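Local coordinates for colicin-D (PDB 5ZNM), which kills Escherichia coli and closely related bacteria by inhibiting protein synthesis, its C-terminal tRNase domain being carried here together with the central domain, at residues F128-Q133 and A276-L281; I196-V201 and R260-W265. All coordinates share one frame; numbering follows the deposited sequence.

Contact 1: residues F128-Q133 and A276-L281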
ATOM      1  N   PHE A 128       9.416 -12.358   5.102  1.00 15.53           N
ATOM      2  CA  PHE A 128       9.205 -10.916   5.083  1.00 16.20           C
ATOM      3  C   PHE A 128      10.171 -10.298   4.087  1.00 14.35           C
ATOM      4  O   PHE A 128      11.347 -10.671   4.049  1.00 17.22           O
ATOM      5  CB  PHE A 128       9.429 -10.317   6.481  1.00 18.76           C
ATOM      6  CG  PHE A 128       9.106  -8.848   6.573  1.00 20.70           C
ATOM      7  CD1 PHE A 128       7.790  -8.413   6.611  1.00 23.82           C
ATOM      8  CD2 PHE A 128      10.117  -7.905   6.618  1.00 25.86           C
ATOM      9  CE1 PHE A 128       7.491  -7.053   6.693  1.00 28.47           C
ATOM     10  CE2 PHE A 128       9.819  -6.542   6.702  1.00 26.86           C
ATOM     11  CZ  PHE A 128       8.510  -6.122   6.736  1.00 24.40           C
ATOM     12  N   SER A 129       9.686  -9.371   3.262  1.00 15.31           N
ATOM     13  CA  SER A 129      10.537  -8.858   2.195  1.00 16.32           C
ATOM     14  C   SER A 129      10.227  -7.395   1.928  1.00 20.74           C
ATOM     15  O   SER A 129       9.085  -6.948   2.076  1.00 15.78           O
ATOM     16  CB  SER A 129      10.381  -9.663   0.897  1.00 15.80           C
ATOM     17  OG  SER A 129       9.031  -9.647   0.473  1.00 15.98           O
ATOM     18  N   LEU A 130      11.265  -6.658   1.537  1.00 14.63           N
ATOM     19  CA  LEU A 130      11.142  -5.240   1.225  1.00 17.25           C
ATOM     20  C   LEU A 130      12.332  -4.840   0.375  1.00 20.28           C
ATOM     21  O   LEU A 130      13.297  -5.591   0.239  1.00 18.35           O
ATOM     22  CB  LEU A 130      11.081  -4.364   2.482  1.00 18.19           C
ATOM     23  CG  LEU A 130      11.951  -4.615   3.724  1.00 30.58           C
ATOM     24  CD1 LEU A 130      13.344  -5.069   3.431  1.00 35.36           C
ATOM     25  CD2 LEU A 130      12.007  -3.349   4.571  1.00 32.39           C
ATOM     26  N   SER A 131      12.270  -3.622  -0.162  1.00 23.98           N
ATOM     27  CA  SER A 131      13.334  -3.153  -1.040  1.00 21.61           C
ATOM     28  C   SER A 131      14.674  -3.160  -0.319  1.00 20.15           C
ATOM     29  O   SER A 131      14.792  -2.694   0.821  1.00 20.73           O
ATOM     30  CB  SER A 131      13.018  -1.755  -1.557  1.00 28.42           C
ATOM     31  OG  SER A 131      11.940  -1.817  -2.482  1.00 40.51           O
ATOM     32  N   ALA A 132      15.685  -3.703  -0.988  1.00 18.23           N
ATOM     33  CA  ALA A 132      16.992  -3.844  -0.363  1.00 18.39           C
ATOM     34  C   ALA A 132      17.757  -2.535  -0.358  1.00 24.46           C
ATOM     35  O   ALA A 132      18.600  -2.320   0.516  1.00 25.58           O
ATOM     36  CB  ALA A 132      17.815  -4.909  -1.087  1.00 14.89           C
ATOM     37  N   GLN A 133      17.487  -1.661  -1.330  1.00 27.20           N
ATOM     38  CA  GLN A 133      18.283  -0.448  -1.468  1.00 31.75           C
ATOM     39  C   GLN A 133      18.111   0.466  -0.267  1.00 33.19           C
ATOM     40  O   GLN A 133      19.048   1.171   0.115  1.00 38.11           O
ATOM     41  CB  GLN A 133      17.909   0.268  -2.768  1.00 24.41           C
ATOM     42  CG  GLN A 133      18.680   1.547  -3.058  1.00 25.01           C
ATOM     43  CD  GLN A 133      20.194   1.365  -3.057  1.00 29.88           C
ATOM     44  OE1 GLN A 133      20.736   0.429  -3.659  1.00 27.68           O
ATOM     45  NE2 GLN A 133      20.886   2.283  -2.394  1.00 28.97           N
ATOM     46  N   ALA A 276      16.270  -4.405  -6.266  1.00 14.69           N
ATOM     47  CA  ALA A 276      16.714  -5.455  -5.360  1.00 14.49           C
ATOM     48  C   ALA A 276      15.749  -5.569  -4.183  1.00 15.82           C
ATOM     49  O   ALA A 276      15.285  -4.561  -3.642  1.00 15.16           O
ATOM     50  CB  ALA A 276      18.127  -5.165  -4.850  1.00 14.82           C
ATOM     51  N   VAL A 277      15.450  -6.806  -3.800  1.00 18.38           N
ATOM     52  CA  VAL A 277      14.521  -7.122  -2.722  1.00 15.30           C
ATOM     53  C   VAL A 277      15.275  -7.933  -1.674  1.00 16.78           C
ATOM     54  O   VAL A 277      15.903  -8.945  -2.002  1.00 14.67           O
ATOM     55  CB  VAL A 277      13.313  -7.919  -3.250  1.00 13.68           C
ATOM     56  CG1 VAL A 277      12.280  -8.160  -2.157  1.00 12.65           C
ATOM     57  CG2 VAL A 277      12.681  -7.224  -4.444  1.00 13.75           C
ATOM     58  N   TYR A 278      15.196  -7.504  -0.419  1.00 18.18           N
ATOM     59  CA  TYR A 278      15.805  -8.218   0.698  1.00 18.66           C
ATOM     60  C   TYR A 278      14.729  -9.078   1.345  1.00 17.05           C
ATOM     61  O   TYR A 278      13.628  -8.593   1.616  1.00 15.63           O
ATOM     62  CB  TYR A 278      16.419  -7.231   1.694  1.00 14.73           C
ATOM     63  CG  TYR A 278      16.979  -7.862   2.956  1.00 18.11           C
ATOM     64  CD1 TYR A 278      17.951  -8.857   2.898  1.00 18.43           C
ATOM     65  CD2 TYR A 278      16.549  -7.442   4.210  1.00 20.74           C
ATOM     66  CE1 TYR A 278      18.470  -9.422   4.049  1.00 17.26           C
ATOM     67  CE2 TYR A 278      17.063  -8.015   5.383  1.00 25.04           C
ATOM     68  CZ  TYR A 278      18.020  -9.000   5.288  1.00 24.44           C
ATOM     69  OH  TYR A 278      18.532  -9.559   6.431  1.00 22.97           O
ATOM     70  N   VAL A 279      15.033 -10.357   1.559  1.00 14.97           N
ATOM     71  CA  VAL A 279      14.048 -11.336   1.991  1.00 19.89           C
ATOM     72  C   VAL A 279      14.567 -12.028   3.249  1.00 22.35           C
ATOM     73  O   VAL A 279      15.745 -12.402   3.320  1.00 18.64           O
ATOM     74  CB  VAL A 279      13.757 -12.354   0.871  1.00 15.32           C
ATOM     75  CG1 VAL A 279      12.696 -13.344   1.319  1.00 15.38           C
ATOM     76  CG2 VAL A 279      13.311 -11.621  -0.411  1.00 14.10           C
ATOM     77  N   MET A 280      13.700 -12.172   4.249  1.00 20.71           N
ATOM     78  CA  MET A 280      14.074 -12.736   5.546  1.00 20.01           C
ATOM     79  C   MET A 280      13.107 -13.854   5.888  1.00 24.37           C
ATOM     80  O   MET A 280      11.897 -13.712   5.697  1.00 20.83           O
ATOM     81  CB  MET A 280      14.034 -11.675   6.671  1.00 21.33           C
ATOM     82  CG  MET A 280      14.989 -10.516   6.503  1.00 33.51           C
ATOM     83  SD  MET A 280      14.379  -8.981   7.233  1.00 33.25           S
ATOM     84  CE  MET A 280      13.578  -8.167   5.853  1.00 36.18           C
ATOM     85  N   LEU A 281      13.636 -14.959   6.404  1.00 26.18           N
ATOM     86  CA  LEU A 281      12.819 -16.110   6.736  1.00 23.87           C
ATOM     87  C   LEU A 281      12.863 -16.361   8.239  1.00 21.70           C
ATOM     88  O   LEU A 281      13.695 -15.807   8.962  1.00 18.76           O
ATOM     89  CB  LEU A 281      13.266 -17.364   5.971  1.00 23.33           C
ATOM     90  CG  LEU A 281      12.538 -17.632   4.648  1.00 28.64           C
ATOM     91  CD1 LEU A 281      13.073 -16.740   3.569  1.00 27.83           C
ATOM     92  CD2 LEU A 281      12.641 -19.094   4.231  1.00 36.76           C
TER
HETATM   93  O   HOH W   1      15.815  -1.846  -3.716  1.00 22.45           O
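M280 and F128 meet across two neighbouring strands and bury the most surface here. They form an antiparallel hydrogen-bonded pair: F128 N gives a bond of 2.9 Å to M280 O, and M280 N returns one to F128 O. Their side chains lie side by side and point the same way. The methionine chain bends at chi3 (-94°), and its methyl CE lies near the plane of the phenyl ring, at the edge, 3.6 Å from F128 CD2. The same CE is 3.9 Å from L130 CD1, so one methyl joins two side chains of strand 126-131. L130 CD1 also reaches the ring edge of Y278. On the other face, S129 CB packs on V279 CG2 at 3.8 Å. Beyond the strand end, A132 N bonds to A276 O at 2.8 Å, from above the carbonyl plane. A water accepts from Q133 N and donates to the same A276 O. A132 CB fits between A276 CB and Y278 CB. V57 and L59 of strand 56-61 also touch F128. This is regular antiparallel pairing of two inner strands in a five-stranded sheet of the central domain.

Contact 2: residues I196-V201 and R260-W265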
ATOM      1  N   ILE A 196      13.079 -19.932  -6.263  1.00 17.22           N
ATOM      2  CA  ILE A 196      14.332 -19.686  -5.557  1.00 18.12           C
ATOM      3  C   ILE A 196      14.521 -20.816  -4.550  1.00 21.38           C
ATOM      4  O   ILE A 196      13.565 -21.231  -3.886  1.00 21.77           O
ATOM      5  CB  ILE A 196      14.304 -18.304  -4.868  1.00 16.66           C
ATOM      6  CG1 ILE A 196      14.409 -17.195  -5.924  1.00 17.48           C
ATOM      7  CG2 ILE A 196      15.410 -18.172  -3.848  1.00 17.20           C
ATOM      8  CD1 ILE A 196      13.946 -15.840  -5.402  1.00 21.44           C
ATOM      9  N   THR A 197      15.734 -21.350  -4.459  1.00 20.27           N
ATOM     10  CA  THR A 197      15.994 -22.423  -3.503  1.00 24.30           C
ATOM     11  C   THR A 197      17.029 -21.971  -2.489  1.00 22.91           C
ATOM     12  O   THR A 197      18.072 -21.421  -2.860  1.00 26.83           O
ATOM     13  CB  THR A 197      16.453 -23.699  -4.199  1.00 23.33           C
ATOM     14  OG1 THR A 197      17.642 -23.434  -4.953  1.00 25.78           O
ATOM     15  CG2 THR A 197      15.355 -24.227  -5.127  1.00 18.68           C
ATOM     16  N   LEU A 198      16.716 -22.184  -1.180  1.00 19.22           N
ATOM     17  CA  LEU A 198      17.676 -21.877  -0.131  1.00 16.79           C
ATOM     18  C   LEU A 198      18.376 -23.144   0.317  1.00 18.46           C
ATOM     19  O   LEU A 198      17.742 -24.209   0.404  1.00 19.13           O
ATOM     20  CB  LEU A 198      16.993 -21.231   1.080  1.00 15.05           C
ATOM     21  CG  LEU A 198      16.067 -20.047   0.777  1.00 21.79           C
ATOM     22  CD1 LEU A 198      15.594 -19.365   2.055  1.00 23.13           C
ATOM     23  CD2 LEU A 198      16.746 -19.044  -0.136  1.00 31.28           C
ATOM     24  N   PRO A 199      19.667 -23.041   0.621  1.00 22.53           N
ATOM     25  CA  PRO A 199      20.411 -24.223   1.070  1.00 20.72           C
ATOM     26  C   PRO A 199      19.847 -24.781   2.371  1.00 20.69           C
ATOM     27  O   PRO A 199      19.260 -24.064   3.185  1.00 20.88           O
ATOM     28  CB  PRO A 199      21.837 -23.698   1.274  1.00 26.20           C
ATOM     29  CG  PRO A 199      21.692 -22.220   1.414  1.00 26.70           C
ATOM     30  CD  PRO A 199      20.512 -21.835   0.564  1.00 21.83           C
ATOM     31  N   ALA A 200      20.025 -26.084   2.536  1.00 15.97           N
ATOM     32  CA  ALA A 200      19.816 -26.725   3.819  1.00 14.26           C
ATOM     33  C   ALA A 200      20.740 -26.106   4.861  1.00 20.05           C
ATOM     34  O   ALA A 200      21.827 -25.619   4.545  1.00 20.53           O
ATOM     35  CB  ALA A 200      20.070 -28.231   3.708  1.00 16.40           C
ATOM     36  N   VAL A 201      20.279 -26.111   6.116  1.00 17.81           N
ATOM     37  CA  VAL A 201      21.041 -25.638   7.271  1.00 19.95           C
ATOM     38  C   VAL A 201      20.837 -26.639   8.406  1.00 22.52           C
ATOM     39  O   VAL A 201      19.993 -27.528   8.331  1.00 19.16           O
ATOM     40  CB  VAL A 201      20.598 -24.232   7.725  1.00 21.20           C
ATOM     41  CG1 VAL A 201      20.833 -23.191   6.628  1.00 21.38           C
ATOM     42  CG2 VAL A 201      19.112 -24.263   8.109  1.00 15.84           C
ATOM     43  N   ARG A 260      18.397 -17.190   7.389  1.00 25.86           N
ATOM     44  CA  ARG A 260      18.248 -17.614   6.004  1.00 29.67           C
ATOM     45  C   ARG A 260      17.673 -16.428   5.238  1.00 33.94           C
ATOM     46  O   ARG A 260      16.512 -16.444   4.828  1.00 52.39           O
ATOM     47  CB  ARG A 260      17.362 -18.831   5.884  1.00 25.04           C
ATOM     48  CG  ARG A 260      17.691 -19.924   6.851  1.00 26.81           C
ATOM     49  CD  ARG A 260      16.652 -20.987   6.736  1.00 23.50           C
ATOM     50  NE  ARG A 260      16.986 -21.962   5.708  1.00 21.81           N
ATOM     51  CZ  ARG A 260      16.181 -22.967   5.382  1.00 25.87           C
ATOM     52  NH1 ARG A 260      15.000 -23.091   6.006  1.00 16.73           N
ATOM     53  NH2 ARG A 260      16.557 -23.851   4.458  1.00 20.77           N
ATOM     54  N   ASP A 261      18.462 -15.373   5.116  1.00 20.16           N
ATOM     55  CA  ASP A 261      18.035 -14.186   4.386  1.00 17.05           C
ATOM     56  C   ASP A 261      18.817 -14.079   3.086  1.00 22.41           C
ATOM     57  O   ASP A 261      19.910 -14.634   2.942  1.00 19.70           O
ATOM     58  CB  ASP A 261      18.215 -12.916   5.237  1.00 16.06           C
ATOM     59  CG  ASP A 261      19.612 -12.806   5.817  1.00 28.01           C
ATOM     60  OD1 ASP A 261      20.228 -13.862   6.068  1.00 25.74           O
ATOM     61  OD2 ASP A 261      20.091 -11.672   6.021  1.00 20.68           O
ATOM     62  N   PHE A 262      18.238 -13.372   2.116  1.00 15.63           N
ATOM     63  CA  PHE A 262      18.897 -13.270   0.822  1.00 14.94           C
ATOM     64  C   PHE A 262      18.374 -12.038   0.102  1.00 19.93           C
ATOM     65  O   PHE A 262      17.452 -11.368   0.566  1.00 18.43           O
ATOM     66  CB  PHE A 262      18.672 -14.534  -0.020  1.00 16.84           C
ATOM     67  CG  PHE A 262      17.222 -14.790  -0.393  1.00 19.98           C
ATOM     68  CD1 PHE A 262      16.375 -15.480   0.472  1.00 17.79           C
ATOM     69  CD2 PHE A 262      16.720 -14.366  -1.628  1.00 19.50           C
ATOM     70  CE1 PHE A 262      15.059 -15.736   0.132  1.00 17.30           C
ATOM     71  CE2 PHE A 262      15.405 -14.608  -1.983  1.00 17.08           C
ATOM     72  CZ  PHE A 262      14.563 -15.299  -1.098  1.00 15.13           C
ATOM     73  N   ILE A 263      18.982 -11.749  -1.043  1.00 15.09           N
ATOM     74  CA  ILE A 263      18.524 -10.694  -1.936  1.00 17.71           C
ATOM     75  C   ILE A 263      18.235 -11.321  -3.296  1.00 18.71           C
ATOM     76  O   ILE A 263      18.952 -12.233  -3.731  1.00 19.51           O
ATOM     77  CB  ILE A 263      19.575  -9.566  -2.029  1.00 15.94           C
ATOM     78  CG1 ILE A 263      19.630  -8.823  -0.687  1.00 20.12           C
ATOM     79  CG2 ILE A 263      19.261  -8.598  -3.170  1.00 15.35           C
ATOM     80  CD1 ILE A 263      20.812  -7.906  -0.530  1.00 21.58           C
ATOM     81  N   TYR A 264      17.146 -10.891  -3.933  1.00 16.46           N
ATOM     82  CA  TYR A 264      16.911 -11.228  -5.334  1.00 15.80           C
ATOM     83  C   TYR A 264      16.426  -9.973  -6.057  1.00 15.80           C
ATOM     84  O   TYR A 264      16.072  -8.964  -5.433  1.00 16.82           O
ATOM     85  CB  TYR A 264      15.918 -12.390  -5.488  1.00 12.57           C
ATOM     86  CG  TYR A 264      14.463 -11.998  -5.448  1.00 18.15           C
ATOM     87  CD1 TYR A 264      13.883 -11.482  -4.287  1.00 19.50           C
ATOM     88  CD2 TYR A 264      13.666 -12.129  -6.570  1.00 22.88           C
ATOM     89  CE1 TYR A 264      12.545 -11.118  -4.253  1.00 15.77           C
ATOM     90  CE2 TYR A 264      12.334 -11.759  -6.549  1.00 19.77           C
ATOM     91  CZ  TYR A 264      11.774 -11.260  -5.395  1.00 20.22           C
ATOM     92  OH  TYR A 264      10.441 -10.894  -5.399  1.00 19.53           O
ATOM     93  N   TRP A 265      16.425 -10.036  -7.390  1.00 15.01           N
ATOM     94  CA  TRP A 265      16.009  -8.913  -8.227  1.00 17.30           C
ATOM     95  C   TRP A 265      14.656  -9.194  -8.873  1.00 17.49           C
ATOM     96  O   TRP A 265      14.395 -10.326  -9.284  1.00 17.76           O
ATOM     97  CB  TRP A 265      17.033  -8.651  -9.332  1.00 20.43           C
ATOM     98  CG  TRP A 265      18.351  -8.214  -8.842  1.00 18.29           C
ATOM     99  CD1 TRP A 265      19.410  -9.015  -8.512  1.00 21.20           C
ATOM    100  CD2 TRP A 265      18.775  -6.869  -8.622  1.00 17.43           C
ATOM    101  NE1 TRP A 265      20.466  -8.247  -8.101  1.00 22.42           N
ATOM    102  CE2 TRP A 265      20.106  -6.925  -8.161  1.00 19.43           C
ATOM    103  CE3 TRP A 265      18.158  -5.618  -8.776  1.00 19.89           C
ATOM    104  CZ2 TRP A 265      20.835  -5.784  -7.846  1.00 18.92           C
ATOM    105  CZ3 TRP A 265      18.884  -4.479  -8.467  1.00 19.64           C
ATOM    106  CH2 TRP A 265      20.213  -4.573  -8.003  1.00 21.90           C
TER
HETATM  107  O   HOH W   2      19.271 -21.320   3.955  1.00 19.10           O
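R260 reaches P199, in the chain that follows strand 194-198. R260 CB lies 4.3 Å from L198 CD1. The R260 chain bends at chi3 (88°), which places NE. V201 CG2 lies over one face of the guanidinium, toward its NE side, 3.9 Å from R260 NE. NE also donates to a water, which in turn donates to P199 O. NH2 at the tip bonds to P199 O directly, at 3.0 Å and nearly straight (166°). That oxygen lies in the guanidinium plane, at its edge, while NH2 stands above the carbonyl plane. P199 O is thus gripped twice, directly and through water. NH2 has a second acceptor in P205 O. L198 crosses F262 at about a right angle, with CD2 3.6 Å from F262 CD1. I196 meets F262 tip to tip, and its CD1 is 3.9 Å from Y264 CG. I209 of strand 207-212 packs on both L198 and F262. The strand axes are 10.3 Å apart and run nearly antiparallel. Such spacing, filled mainly by side chains and with no backbone-to-backbone hydrogen bond between the two segments, is characteristic of face-to-face packing between two beta-sheets, here in the S-type pyocin region.

Contact 1 lies within one sheet, and contact 2 joins that sheet to another. Their centres are about 11 Å apart. Contact 1 uses strand 274-281 and contact 2 uses its sheet neighbour 262-267, the strand just before it in the chain. V277 N is hydrogen-bonded to Y264 O at 2.8 Å. Y278 OH is hydrogen-bonded to D261 OD2 at 2.7 Å, and D261 also forms a salt bridge with R154. V279 packs against F262, and V277 against Y264. These two aromatic residues therefore link strand 274-281 of contact 1 to I196 of contact 2. Both contacts belong to the central part of the chain, which the C-terminal tRNase domain follows in sequence.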